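Local coordinates for protein betaine aldehyde dehydrogenase (Staphylococcus aureus subsp. aureus COL, PDB 4QTO) that catalyses the oxidation of betaine aldehyde to glycine betaine with NAD as the probable coenzyme, working as an aldehyde dehydrogenase of four chains, at residues 116-121 and 127-132; 206-211 and 354-359; 257-262 and 437-442; 296-301 and 330-335; 449-454 and 466-471. One frame throughout, in Å; residues are numbered along the deposited sequence.

Overall arrangement
Contacts 1, 2, 4 and 5 are buried, whereas contact 3 is partly open to solvent. Contact 1, between two helices joined by a short turn, is the polar one, with hydroxyls, carboxylates and a water. It touches contact 2 through a probable bond from Leu211 N to Asp121 OD2; contact 2 is a small aliphatic junction between a loop and the start of a helix. Contact 3 reaches from the Rossmann-like sheet to a loop of the seven-stranded sheet. Contacts 4 and 5 both belong to that second sheet: a helix pair and a helix against the outermost strand within this chain, packing side by side at Gln300 and Asp470. Contacts 1, 4 and 5 all reach the second subunit.

Contact 1 of 5, residues 116-121 and 127-132; sequences RLETLD and EESYAD
A helical hairpin brings Thr119 and Ser129 face to face: helices 111-122 and 126-146 follow each other through a tight turn, and the segments within them run at 128° to one another, 8.6 Å apart at the axes. The hydroxyls meet tip to tip, with Thr119 OG1 and Ser129 OG 2.8 Å apart in a hydrogen bond whose donor is not settled. Both oxygens have a second partner in Lys124 of the turn, the backbone O for Thr119 and NZ for Ser129, which ties the hairpin at its bend.

One side of this pair is acidic. Glu118 has CG anti to its backbone N (chi1 -159°) and bends at chi2, and its carboxylate is pinned by Thr212 OG1 and Leu184 N. Glu118 OE2 and Asp132 OD2 stay 4.7 Å apart, a like-charged pair bridged by one water that donates to both. The salt bridge from Lys124 NZ to Asp132 OD2 would be expected to ease the repulsion.

On the other side the extended Arg116 lies alongside Tyr130, pointing the same way, with guanidinium and phenol planes nearly perpendicular at 82°. Both side chains bind Glu112 OE2, and this shared acceptor gathers them although Arg116 NH1 stays 4.0 Å from Tyr130 OH.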
# COMPACT_ATOMS: atom_id res chain seq x y z
N ARG A 116 -7.53 -36.64 -12.62
CA ARG A 116 -8.36 -37.82 -12.81
C ARG A 116 -9.31 -38.06 -11.63
O ARG A 116 -10.49 -38.38 -11.83
CB ARG A 116 -7.49 -39.07 -13.10
CG ARG A 116 -6.77 -38.95 -14.41
CD ARG A 116 -5.89 -40.16 -14.74
NE ARG A 116 -5.34 -39.98 -16.08
CZ ARG A 116 -5.98 -40.29 -17.22
NH1 ARG A 116 -5.38 -40.07 -18.38
NH2 ARG A 116 -7.20 -40.82 -17.21
N LEU A 117 -8.82 -37.90 -10.42
CA LEU A 117 -9.64 -38.06 -9.23
C LEU A 117 -10.78 -37.03 -9.21
O LEU A 117 -11.91 -37.35 -8.84
CB LEU A 117 -8.74 -37.92 -8.00
CG LEU A 117 -9.37 -38.30 -6.68
CD1 LEU A 117 -9.91 -39.72 -6.78
CD2 LEU A 117 -8.37 -38.14 -5.55
N GLU A 118 -10.49 -35.79 -9.63
CA GLU A 118 -11.49 -34.73 -9.63
C GLU A 118 -12.59 -35.03 -10.66
O GLU A 118 -13.78 -34.86 -10.38
CB GLU A 118 -10.86 -33.36 -9.86
CG GLU A 118 -11.70 -32.17 -9.39
CD GLU A 118 -11.69 -32.01 -7.86
OE1 GLU A 118 -12.07 -32.94 -7.14
OE2 GLU A 118 -11.36 -30.92 -7.35
N THR A 119 -12.20 -35.54 -11.83
CA THR A 119 -13.18 -35.89 -12.86
C THR A 119 -14.00 -37.09 -12.41
O THR A 119 -15.23 -37.14 -12.65
CB THR A 119 -12.46 -36.15 -14.20
OG1 THR A 119 -12.20 -34.88 -14.79
CG2 THR A 119 -13.28 -36.97 -15.16
N LEU A 120 -13.35 -38.05 -11.73
CA LEU A 120 -14.09 -39.22 -11.26
C LEU A 120 -15.16 -38.81 -10.24
O LEU A 120 -16.29 -39.31 -10.29
CB LEU A 120 -13.14 -40.23 -10.61
CG LEU A 120 -13.76 -41.56 -10.17
CD1 LEU A 120 -14.14 -42.37 -11.38
CD2 LEU A 120 -12.78 -42.32 -9.30
N ASP A 121 -14.80 -37.92 -9.33
CA ASP A 121 -15.68 -37.52 -8.23
C ASP A 121 -16.77 -36.53 -8.65
O ASP A 121 -17.91 -36.57 -8.16
CB ASP A 121 -14.81 -36.87 -7.13
CG ASP A 121 -15.39 -36.98 -5.69
OD1 ASP A 121 -16.44 -37.62 -5.47
OD2 ASP A 121 -14.75 -36.38 -4.76
N GLU A 127 -10.08 -32.44 -19.32
CA GLU A 127 -9.41 -31.21 -19.72
C GLU A 127 -9.73 -30.06 -18.75
O GLU A 127 -8.86 -29.26 -18.40
CB GLU A 127 -9.73 -30.86 -21.17
CG GLU A 127 -9.01 -31.77 -22.16
CD GLU A 127 -7.51 -31.49 -22.16
OE1 GLU A 127 -7.12 -30.33 -21.92
OE2 GLU A 127 -6.73 -32.42 -22.42
N GLU A 128 -10.98 -30.00 -18.27
CA GLU A 128 -11.36 -29.00 -17.27
C GLU A 128 -10.59 -29.26 -15.99
O GLU A 128 -10.10 -28.32 -15.33
CB GLU A 128 -12.86 -29.01 -16.97
CG GLU A 128 -13.68 -28.37 -18.05
CD GLU A 128 -15.16 -28.67 -17.90
OE1 GLU A 128 -15.58 -29.73 -18.39
OE2 GLU A 128 -15.88 -27.93 -17.18
N SER A 129 -10.50 -30.52 -15.60
CA SER A 129 -9.77 -30.87 -14.39
C SER A 129 -8.27 -30.53 -14.46
O SER A 129 -7.72 -30.07 -13.46
CB SER A 129 -9.98 -32.32 -13.98
OG SER A 129 -11.35 -32.54 -13.59
N TYR A 130 -7.64 -30.73 -15.63
CA TYR A 130 -6.23 -30.35 -15.79
C TYR A 130 -6.09 -28.85 -15.59
O TYR A 130 -5.17 -28.37 -14.92
CB TYR A 130 -5.68 -30.70 -17.17
CG TYR A 130 -5.47 -32.16 -17.49
CD1 TYR A 130 -4.89 -32.99 -16.60
CD2 TYR A 130 -5.78 -32.64 -18.76
CE1 TYR A 130 -4.67 -34.35 -16.94
CE2 TYR A 130 -5.57 -33.96 -19.10
CZ TYR A 130 -5.02 -34.81 -18.18
OH TYR A 130 -4.82 -36.12 -18.57
N ALA A 131 -7.01 -28.08 -16.19
CA ALA A 131 -6.97 -26.60 -16.02
C ALA A 131 -7.08 -26.21 -14.54
O ALA A 131 -6.37 -25.30 -14.08
CB ALA A 131 -8.09 -25.95 -16.84
N ASP A 132 -7.97 -26.87 -13.79
CA ASP A 132 -8.10 -26.63 -12.36
C ASP A 132 -6.79 -26.89 -11.67
O ASP A 132 -6.37 -26.11 -10.81
CB ASP A 132 -9.08 -27.59 -11.64
CG ASP A 132 -10.52 -27.25 -11.74
OD1 ASP A 132 -10.93 -26.28 -12.44
OD2 ASP A 132 -11.28 -28.04 -11.07
O HOH W 1 -11.44 -28.32 -8.23

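Contact 2 of 5, residues 206-211 and 354-359; sequences SEITPL and PVISTE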
# COMPACT_ATOMS: atom_id res chain seq x y z
N SER A 206 -17.42 -30.98 0.77
CA SER A 206 -18.78 -31.41 0.54
C SER A 206 -18.84 -32.91 0.79
O SER A 206 -17.94 -33.66 0.38
CB SER A 206 -19.20 -31.14 -0.89
OG SER A 206 -20.51 -31.67 -1.09
N GLU A 207 -19.90 -33.35 1.45
CA GLU A 207 -20.03 -34.75 1.82
C GLU A 207 -20.01 -35.66 0.60
O GLU A 207 -19.60 -36.79 0.69
CB GLU A 207 -21.30 -34.97 2.68
CG GLU A 207 -22.61 -34.69 1.99
CD GLU A 207 -23.02 -33.24 2.01
OE1 GLU A 207 -22.23 -32.34 2.43
OE2 GLU A 207 -24.17 -33.00 1.59
N ILE A 208 -20.44 -35.15 -0.55
CA ILE A 208 -20.50 -35.98 -1.74
C ILE A 208 -19.24 -36.01 -2.61
O ILE A 208 -19.13 -36.85 -3.50
CB ILE A 208 -21.72 -35.65 -2.63
CG1 ILE A 208 -21.77 -34.17 -3.01
CG2 ILE A 208 -23.02 -36.01 -1.92
CD1 ILE A 208 -22.82 -33.88 -4.07
N THR A 209 -18.29 -35.11 -2.34
CA THR A 209 -17.04 -35.01 -3.14
C THR A 209 -15.79 -34.78 -2.28
O THR A 209 -15.18 -33.72 -2.31
CB THR A 209 -17.13 -33.83 -4.12
OG1 THR A 209 -17.37 -32.61 -3.38
CG2 THR A 209 -18.23 -34.05 -5.15
N PRO A 210 -15.38 -35.78 -1.49
CA PRO A 210 -14.23 -35.59 -0.61
C PRO A 210 -12.88 -36.05 -1.16
O PRO A 210 -11.86 -35.84 -0.50
CB PRO A 210 -14.57 -36.53 0.55
CG PRO A 210 -15.23 -37.67 -0.14
CD PRO A 210 -16.07 -37.06 -1.22
N LEU A 211 -12.84 -36.64 -2.35
CA LEU A 211 -11.63 -37.37 -2.78
C LEU A 211 -10.35 -36.54 -2.93
O LEU A 211 -9.32 -36.88 -2.33
CB LEU A 211 -11.88 -38.17 -4.04
CG LEU A 211 -13.05 -39.15 -3.94
CD1 LEU A 211 -13.19 -39.90 -5.26
CD2 LEU A 211 -12.92 -40.12 -2.80
N PRO A 354 -22.09 -34.98 -16.75
CA PRO A 354 -23.32 -35.01 -16.00
C PRO A 354 -23.38 -33.97 -14.90
O PRO A 354 -22.37 -33.28 -14.65
CB PRO A 354 -23.27 -36.39 -15.34
CG PRO A 354 -21.81 -36.58 -15.09
CD PRO A 354 -21.13 -35.98 -16.28
N VAL A 355 -24.55 -33.83 -14.27
CA VAL A 355 -24.69 -32.99 -13.08
C VAL A 355 -24.35 -33.88 -11.88
O VAL A 355 -24.20 -35.09 -12.01
CB VAL A 355 -26.04 -32.26 -12.95
CG1 VAL A 355 -26.24 -31.31 -14.13
CG2 VAL A 355 -27.21 -33.23 -12.81
N ILE A 356 -24.26 -33.27 -10.72
CA ILE A 356 -23.58 -33.92 -9.59
C ILE A 356 -24.29 -35.02 -8.82
O ILE A 356 -23.63 -35.94 -8.32
CB ILE A 356 -23.08 -32.83 -8.61
CG1 ILE A 356 -21.97 -33.32 -7.69
CG2 ILE A 356 -24.24 -32.26 -7.80
CD1 ILE A 356 -20.69 -33.69 -8.40
N SER A 357 -25.62 -34.94 -8.72
CA SER A 357 -26.36 -35.88 -7.89
C SER A 357 -27.80 -35.97 -8.31
O SER A 357 -28.28 -35.13 -9.07
CB SER A 357 -26.34 -35.41 -6.43
OG SER A 357 -27.11 -34.22 -6.27
N THR A 358 -28.48 -37.00 -7.84
CA THR A 358 -29.87 -37.20 -8.14
C THR A 358 -30.68 -36.02 -7.64
O THR A 358 -31.59 -35.52 -8.33
CB THR A 358 -30.39 -38.48 -7.44
OG1 THR A 358 -29.68 -39.60 -7.96
CG2 THR A 358 -31.86 -38.69 -7.68
N GLU A 359 -30.37 -35.58 -6.43
CA GLU A 359 -31.09 -34.49 -5.80
C GLU A 359 -30.92 -33.20 -6.61
O GLU A 359 -31.88 -32.44 -6.81
CB GLU A 359 -30.59 -34.24 -4.38
CG GLU A 359 -30.89 -35.36 -3.39
CD GLU A 359 -30.16 -36.68 -3.68
OE1 GLU A 359 -30.78 -37.74 -3.47
OE2 GLU A 359 -28.99 -36.66 -4.12
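Within the two segments no ring or amide face takes part where Ile208 and Thr209 meet Ile356; the nearby flat group is Trp180, whose side chain touches Ile356 and Ser206 alike. Ile208 CD1 reaches Ile356 CG1 at 3.8 Å, the two side chains passing at a slant. Ile208 extends its CG1 branch from the position between the backbone N and carbonyl carbon (chi1 55°), and with chi2 near 170° the methyl at its end is carried outward to the neighbour. Ile356 turns the other way, its CG1 anti to the backbone N, and its own CD1 comes to rest 4.1 Å from Thr209 CG2. These last two side chains cross at about a right angle. Thr209 thus offers its methyl, not its hydroxyl, to the contact.

Both backbones are fixed locally. A type I turn from Ser206 to Thr209, closed by Thr209 N to Ser206 O, presents Ile208, while Ser357 caps the following helix through OG to His360 N. Gln311 OE1 accepts from Ile356 N. The loop after strand 200-204 of the eight-stranded, Rossmann-like sheet thus meets the start of helix 358-373, which leads to the seven-stranded sheet, with Thr209 also resting on helix 111-122.

Contact 3 of 5, residues 257-262 and 437-442; sequences GGIETG and DSIYGL
Ile259 sends two branches from CB toward Ile439 and Tyr440. The short one, CG2, stops 3.8 Å from Tyr440 OH. The long one leaves through CG1, anti to the backbone N (chi1 -172°), and stays extended, so that CD1 arrives 4.1 Å from Ile439 CD1 and 4.2 Å from Tyr440 CE1. It comes to the ring obliquely. The phenol end is therefore approached by both branches of one isoleucine, with no hydrogen bond across the contact.

Ile259 opens helix 259-269, which has Gly258 at its N-cap and follows strand 252-256 of the Rossmann-like sheet expected to carry the coenzyme in this family. Loop 437-442 leads into strand 443-447 of the seven-stranded sheet, so the contact joins connections of the two sheets. In that loop Ser438 OG accepts from Tyr440 N at 2.9 Å, an ST turn that steadies the chain under the tyrosine. Ile439 CG1 lies 3.6 Å above the Tyr440 ring plane, offset toward the rim. Gln485 touches Ile259 and Ile439 as well, and the neighbouring Lys484, a residue of the sodium site, donates from NZ to Ser438 O.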
# COMPACT_ATOMS: atom_id res chain seq x y z
N GLY A 257 -20.83 -22.18 -0.75
CA GLY A 257 -21.95 -23.09 -0.98
C GLY A 257 -23.25 -22.38 -1.25
O GLY A 257 -23.26 -21.27 -1.72
N GLY A 258 -24.35 -23.07 -0.94
CA GLY A 258 -25.68 -22.51 -1.24
C GLY A 258 -26.09 -21.40 -0.31
O GLY A 258 -25.68 -21.37 0.87
N ILE A 259 -26.94 -20.52 -0.82
CA ILE A 259 -27.41 -19.35 -0.07
C ILE A 259 -28.12 -19.71 1.23
O ILE A 259 -27.85 -19.09 2.26
CB ILE A 259 -28.21 -18.40 -0.97
CG1 ILE A 259 -28.53 -17.12 -0.24
CG2 ILE A 259 -29.48 -19.05 -1.50
CD1 ILE A 259 -29.09 -16.02 -1.11
N GLU A 260 -29.02 -20.68 1.21
CA GLU A 260 -29.78 -20.98 2.45
C GLU A 260 -28.89 -21.52 3.55
O GLU A 260 -29.00 -21.12 4.72
CB GLU A 260 -31.01 -21.85 2.16
CG GLU A 260 -32.06 -21.08 1.33
CD GLU A 260 -32.51 -19.74 1.96
OE1 GLU A 260 -32.82 -19.67 3.18
OE2 GLU A 260 -32.54 -18.69 1.24
N THR A 261 -27.93 -22.37 3.19
CA THR A 261 -26.98 -22.89 4.15
C THR A 261 -26.07 -21.76 4.64
O THR A 261 -25.78 -21.68 5.84
CB THR A 261 -26.13 -24.02 3.53
OG1 THR A 261 -27.04 -25.09 3.20
CG2 THR A 261 -25.10 -24.53 4.50
N GLY A 262 -25.62 -20.90 3.72
CA GLY A 262 -24.78 -19.78 4.12
C GLY A 262 -25.45 -18.86 5.14
O GLY A 262 -24.79 -18.38 6.07
N ASP A 437 -30.90 -6.05 -11.49
CA ASP A 437 -32.18 -6.43 -10.90
C ASP A 437 -32.18 -7.91 -10.50
O ASP A 437 -32.79 -8.77 -11.19
CB ASP A 437 -33.33 -6.17 -11.87
CG ASP A 437 -34.70 -6.41 -11.24
OD1 ASP A 437 -34.78 -6.37 -10.00
OD2 ASP A 437 -35.70 -6.62 -11.99
N SER A 438 -31.40 -8.23 -9.47
CA SER A 438 -31.38 -9.57 -8.88
C SER A 438 -30.87 -9.37 -7.48
O SER A 438 -30.39 -8.28 -7.11
CB SER A 438 -30.48 -10.63 -9.61
OG SER A 438 -29.15 -10.65 -9.17
N ILE A 439 -30.97 -10.42 -6.67
CA ILE A 439 -30.46 -10.33 -5.31
C ILE A 439 -28.98 -10.60 -5.25
O ILE A 439 -28.39 -10.42 -4.17
CB ILE A 439 -31.18 -11.33 -4.36
CG1 ILE A 439 -30.90 -12.79 -4.77
CG2 ILE A 439 -32.68 -11.08 -4.33
CD1 ILE A 439 -31.37 -13.82 -3.74
N TYR A 440 -28.38 -11.01 -6.37
CA TYR A 440 -27.01 -11.46 -6.40
C TYR A 440 -26.04 -10.39 -6.88
O TYR A 440 -26.44 -9.27 -7.21
CB TYR A 440 -26.92 -12.71 -7.28
CG TYR A 440 -27.59 -13.94 -6.66
CD1 TYR A 440 -26.98 -14.60 -5.60
CD2 TYR A 440 -28.74 -14.45 -7.16
CE1 TYR A 440 -27.52 -15.74 -5.04
CE2 TYR A 440 -29.30 -15.61 -6.61
CZ TYR A 440 -28.68 -16.23 -5.55
OH TYR A 440 -29.16 -17.39 -4.95
N GLY A 441 -24.76 -10.72 -6.91
CA GLY A 441 -23.75 -9.74 -7.32
C GLY A 441 -22.35 -10.30 -7.47
O GLY A 441 -21.38 -9.65 -7.07
N LEU A 442 -22.23 -11.49 -8.05
CA LEU A 442 -20.91 -12.15 -8.12
C LEU A 442 -20.03 -11.78 -9.29
O LEU A 442 -18.90 -11.28 -9.12
CB LEU A 442 -21.07 -13.67 -8.06
CG LEU A 442 -19.78 -14.46 -7.94
CD1 LEU A 442 -19.04 -14.14 -6.65
CD2 LEU A 442 -20.08 -15.96 -7.95

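Contact 4 of 5, residues 296-301 and 330-335; sequences LAVDQA and EQALID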
# COMPACT_ATOMS: atom_id res chain seq x y z
N LEU A 296 -17.84 -14.30 -31.42
CA LEU A 296 -17.21 -14.38 -30.10
C LEU A 296 -18.29 -14.46 -29.01
O LEU A 296 -18.17 -15.25 -28.06
CB LEU A 296 -16.34 -13.13 -29.86
CG LEU A 296 -15.71 -13.06 -28.47
CD1 LEU A 296 -14.61 -14.08 -28.27
CD2 LEU A 296 -15.14 -11.66 -28.24
N ALA A 297 -19.34 -13.64 -29.14
CA ALA A 297 -20.40 -13.57 -28.14
C ALA A 297 -21.16 -14.88 -28.07
O ALA A 297 -21.56 -15.31 -26.97
CB ALA A 297 -21.34 -12.42 -28.42
N VAL A 298 -21.38 -15.53 -29.23
CA VAL A 298 -22.03 -16.83 -29.24
C VAL A 298 -21.14 -17.88 -28.57
O VAL A 298 -21.60 -18.63 -27.69
CB VAL A 298 -22.38 -17.28 -30.67
CG1 VAL A 298 -22.93 -18.69 -30.67
CG2 VAL A 298 -23.41 -16.33 -31.26
N ASP A 299 -19.86 -17.91 -28.93
CA ASP A 299 -18.90 -18.84 -28.32
C ASP A 299 -18.88 -18.68 -26.79
O ASP A 299 -18.96 -19.67 -26.04
CB ASP A 299 -17.49 -18.56 -28.88
CG ASP A 299 -16.41 -19.43 -28.26
OD1 ASP A 299 -16.23 -20.58 -28.71
OD2 ASP A 299 -15.66 -18.91 -27.41
N GLN A 300 -18.77 -17.43 -26.34
CA GLN A 300 -18.67 -17.15 -24.92
C GLN A 300 -19.99 -17.33 -24.18
O GLN A 300 -19.99 -17.59 -22.96
CB GLN A 300 -18.03 -15.78 -24.66
CG GLN A 300 -16.56 -15.76 -25.07
CD GLN A 300 -15.65 -16.46 -24.07
OE1 GLN A 300 -16.00 -17.49 -23.47
NE2 GLN A 300 -14.47 -15.90 -23.89
N ALA A 301 -21.14 -17.26 -24.87
CA ALA A 301 -22.41 -17.50 -24.21
C ALA A 301 -22.51 -19.01 -23.93
O ALA A 301 -23.01 -19.43 -22.88
CB ALA A 301 -23.57 -17.04 -25.07
N GLU A 330 -30.48 -15.67 -30.57
CA GLU A 330 -31.18 -16.86 -30.08
C GLU A 330 -31.05 -18.00 -31.08
O GLU A 330 -30.76 -19.14 -30.70
CB GLU A 330 -32.66 -16.58 -29.80
CG GLU A 330 -32.88 -15.72 -28.58
CD GLU A 330 -34.34 -15.37 -28.32
OE1 GLU A 330 -35.23 -15.83 -29.06
OE2 GLU A 330 -34.58 -14.62 -27.36
N GLN A 331 -31.24 -17.71 -32.36
CA GLN A 331 -31.11 -18.75 -33.35
C GLN A 331 -29.71 -19.37 -33.37
O GLN A 331 -29.55 -20.60 -33.45
CB GLN A 331 -31.50 -18.26 -34.73
CG GLN A 331 -31.55 -19.45 -35.67
CD GLN A 331 -32.58 -20.48 -35.14
OE1 GLN A 331 -33.75 -20.14 -35.04
NE2 GLN A 331 -32.14 -21.70 -34.72
N ALA A 332 -28.69 -18.53 -33.32
CA ALA A 332 -27.31 -19.01 -33.36
C ALA A 332 -26.95 -19.84 -32.12
O ALA A 332 -26.32 -20.89 -32.23
CB ALA A 332 -26.35 -17.85 -33.50
N LEU A 333 -27.40 -19.38 -30.96
CA LEU A 333 -27.13 -20.08 -29.71
C LEU A 333 -27.82 -21.44 -29.69
O LEU A 333 -27.21 -22.47 -29.40
CB LEU A 333 -27.60 -19.23 -28.53
CG LEU A 333 -27.41 -19.88 -27.16
CD1 LEU A 333 -25.93 -20.03 -26.87
CD2 LEU A 333 -28.07 -19.06 -26.08
N ILE A 334 -29.10 -21.45 -30.02
CA ILE A 334 -29.90 -22.69 -30.05
C ILE A 334 -29.29 -23.72 -31.00
O ILE A 334 -29.15 -24.90 -30.63
CB ILE A 334 -31.36 -22.40 -30.40
CG1 ILE A 334 -32.03 -21.67 -29.24
CG2 ILE A 334 -32.11 -23.70 -30.69
CD1 ILE A 334 -33.32 -20.98 -29.60
N ASP A 335 -28.90 -23.29 -32.19
CA ASP A 335 -28.28 -24.19 -33.16
C ASP A 335 -27.00 -24.82 -32.60
O ASP A 335 -26.72 -26.00 -32.85
CB ASP A 335 -27.92 -23.42 -34.45
CG ASP A 335 -29.13 -23.04 -35.28
OD1 ASP A 335 -30.28 -23.36 -34.89
OD2 ASP A 335 -28.93 -22.37 -36.33
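Beside Val298, which packs on Ala332, Asp299 points away from helix 323-337 at its CB, and its carboxylate is held by the second subunit: OD2 accepts from Val515 N and OD1 from Asn516 N of that chain, with a weak bond to OD2 from Asn303 ND2 of its own. One helix face therefore goes to the subunit interface, while the face with Val298 and Ala301 goes to its neighbour within the chain.

Between the two segments the contact is aliphatic. Val298 CG2, placed beside the backbone N by a chi1 of 174°, ends 4.0 Å from Ala332 CB. One turn on, Ala301 CB meets Leu333 CD1 at 4.2 Å. The leucine starts off obliquely to the neighbouring helix, and its extended chi1 together with a bend at chi2 (66°) brings CD1 back to the alanine. The CA atoms of Val298 and Leu333 come within 6.1 Å, a close approach consistent with the alanines, Ala301 and Ala332, on the facing sides.

Helix 294-306 is the crossover of a beta-alpha-beta unit joining strand 285-288 to its parallel neighbour 318-322; helix 323-337 follows that second strand directly. Ala301 also touches Asn286 of the first strand and Phe329 of the second helix. Arg336, one turn beyond Leu333, also touches Val298.

Contact 5 of 5, residues 449-454 and 466-471; sequences KDIGKA and VWINDF
Asp450 starts the helix that lays Ile451 and Ala454 on Ile468 and Asn469. It is the N-cap: its OD1 accepts from Lys453 N at 3.1 Å, with the donor standing well above the carboxylate plane. Ile451 comes next, and its CG1 branch, bent at both torsions (chi1 -52°, chi2 -55°), swings CD1 to within 3.5 Å of Asn469 ND2. That nitrogen donates to Ser448 O, which ties the end of strand 465-468 to the residue just after strand 443-447. Lys453 faces elsewhere, its NZ in a salt bridge with Asp291. Ala454 packs on the aliphatic residue: its CB sits 3.6 Å from Ile468 CG2 and 4.1 Å from Ile468 CG1, while Ile468 CD1 rests 4.0 Å from the carbonyl O of Ala454.

These pieces form a beta-alpha-beta crossover in which helix 451-460 carries the chain from strand 443-447 to its parallel neighbour 465-468. The second strand is outermost within this chain, but it pairs in parallel with a strand of the second subunit, so the sheet continues across the interface. On the helix side, Gln455 of the third subunit packs on Ile451.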
# COMPACT_ATOMS: atom_id res chain seq x y z
N LYS A 449 -17.55 -4.22 -29.16
CA LYS A 449 -16.30 -3.76 -29.73
C LYS A 449 -16.03 -2.32 -29.29
O LYS A 449 -14.90 -1.85 -29.45
CB LYS A 449 -16.30 -3.86 -31.25
CG LYS A 449 -16.24 -5.30 -31.72
CD LYS A 449 -16.34 -5.55 -33.22
CE LYS A 449 -17.76 -5.38 -33.74
NZ LYS A 449 -17.91 -5.83 -35.16
N ASP A 450 -17.05 -1.63 -28.77
CA ASP A 450 -16.92 -0.27 -28.27
C ASP A 450 -16.43 -0.40 -26.82
O ASP A 450 -17.22 -0.53 -25.89
CB ASP A 450 -18.28 0.44 -28.34
CG ASP A 450 -18.25 1.91 -27.86
OD1 ASP A 450 -17.28 2.34 -27.19
OD2 ASP A 450 -19.26 2.58 -28.13
N ILE A 451 -15.12 -0.33 -26.64
CA ILE A 451 -14.53 -0.52 -25.31
C ILE A 451 -14.94 0.59 -24.33
O ILE A 451 -15.13 0.34 -23.13
CB ILE A 451 -12.99 -0.69 -25.39
CG1 ILE A 451 -12.62 -1.79 -26.42
CG2 ILE A 451 -12.42 -0.96 -24.01
CD1 ILE A 451 -13.28 -3.13 -26.16
N GLY A 452 -15.12 1.82 -24.82
CA GLY A 452 -15.59 2.89 -23.95
C GLY A 452 -16.96 2.57 -23.37
O GLY A 452 -17.23 2.79 -22.17
N LYS A 453 -17.86 2.06 -24.20
CA LYS A 453 -19.19 1.67 -23.73
C LYS A 453 -19.11 0.52 -22.73
O LYS A 453 -19.77 0.52 -21.70
CB LYS A 453 -20.10 1.29 -24.92
CG LYS A 453 -21.50 0.83 -24.47
CD LYS A 453 -22.46 0.75 -25.65
CE LYS A 453 -22.09 -0.37 -26.60
NZ LYS A 453 -22.88 -0.29 -27.86
N ALA A 454 -18.31 -0.49 -23.07
CA ALA A 454 -18.15 -1.63 -22.17
C ALA A 454 -17.65 -1.19 -20.80
O ALA A 454 -18.14 -1.70 -19.76
CB ALA A 454 -17.22 -2.66 -22.76
N VAL A 466 -16.13 -8.09 -13.25
CA VAL A 466 -16.75 -7.81 -14.56
C VAL A 466 -15.72 -8.08 -15.64
O VAL A 466 -14.62 -7.54 -15.59
CB VAL A 466 -17.21 -6.36 -14.72
CG1 VAL A 466 -17.88 -6.20 -16.07
CG2 VAL A 466 -18.18 -5.98 -13.58
N TRP A 467 -16.08 -8.94 -16.60
CA TRP A 467 -15.24 -9.23 -17.74
C TRP A 467 -15.70 -8.39 -18.94
O TRP A 467 -16.90 -8.28 -19.22
CB TRP A 467 -15.32 -10.69 -18.14
CG TRP A 467 -14.95 -11.64 -17.06
CD1 TRP A 467 -13.71 -11.78 -16.50
CD2 TRP A 467 -15.80 -12.57 -16.41
NE1 TRP A 467 -13.75 -12.74 -15.53
CE2 TRP A 467 -15.02 -13.25 -15.45
CE3 TRP A 467 -17.16 -12.90 -16.51
CZ2 TRP A 467 -15.55 -14.24 -14.62
CZ3 TRP A 467 -17.67 -13.89 -15.69
CH2 TRP A 467 -16.87 -14.56 -14.78
N ILE A 468 -14.75 -7.79 -19.64
CA ILE A 468 -15.03 -7.06 -20.90
C ILE A 468 -14.52 -7.95 -22.01
O ILE A 468 -13.32 -8.24 -22.11
CB ILE A 468 -14.42 -5.66 -20.92
CG1 ILE A 468 -15.16 -4.79 -19.88
CG2 ILE A 468 -14.54 -5.08 -22.33
CD1 ILE A 468 -14.55 -3.42 -19.66
N ASN A 469 -15.45 -8.41 -22.85
CA ASN A 469 -15.13 -9.31 -23.95
C ASN A 469 -14.44 -10.63 -23.54
O ASN A 469 -13.51 -11.10 -24.19
CB ASN A 469 -14.38 -8.60 -25.07
CG ASN A 469 -15.22 -7.53 -25.73
OD1 ASN A 469 -16.41 -7.71 -25.95
ND2 ASN A 469 -14.61 -6.36 -26.00
N ASP A 470 -14.93 -11.20 -22.44
CA ASP A 470 -14.47 -12.49 -21.96
C ASP A 470 -15.54 -13.03 -21.04
O ASP A 470 -16.51 -12.32 -20.70
CB ASP A 470 -13.12 -12.37 -21.26
CG ASP A 470 -12.25 -13.62 -21.40
OD1 ASP A 470 -12.77 -14.76 -21.46
OD2 ASP A 470 -11.00 -13.45 -21.47
N PHE A 471 -15.40 -14.29 -20.66
CA PHE A 471 -16.28 -14.90 -19.68
C PHE A 471 -15.49 -15.99 -18.96
O PHE A 471 -14.83 -16.80 -19.62
CB PHE A 471 -17.61 -15.48 -20.29
CG PHE A 471 -18.69 -15.50 -19.29
CD1 PHE A 471 -18.70 -16.47 -18.31
CD2 PHE A 471 -19.66 -14.50 -19.24
CE1 PHE A 471 -19.62 -16.44 -17.31
CE2 PHE A 471 -20.58 -14.47 -18.21
CZ PHE A 471 -20.55 -15.45 -17.26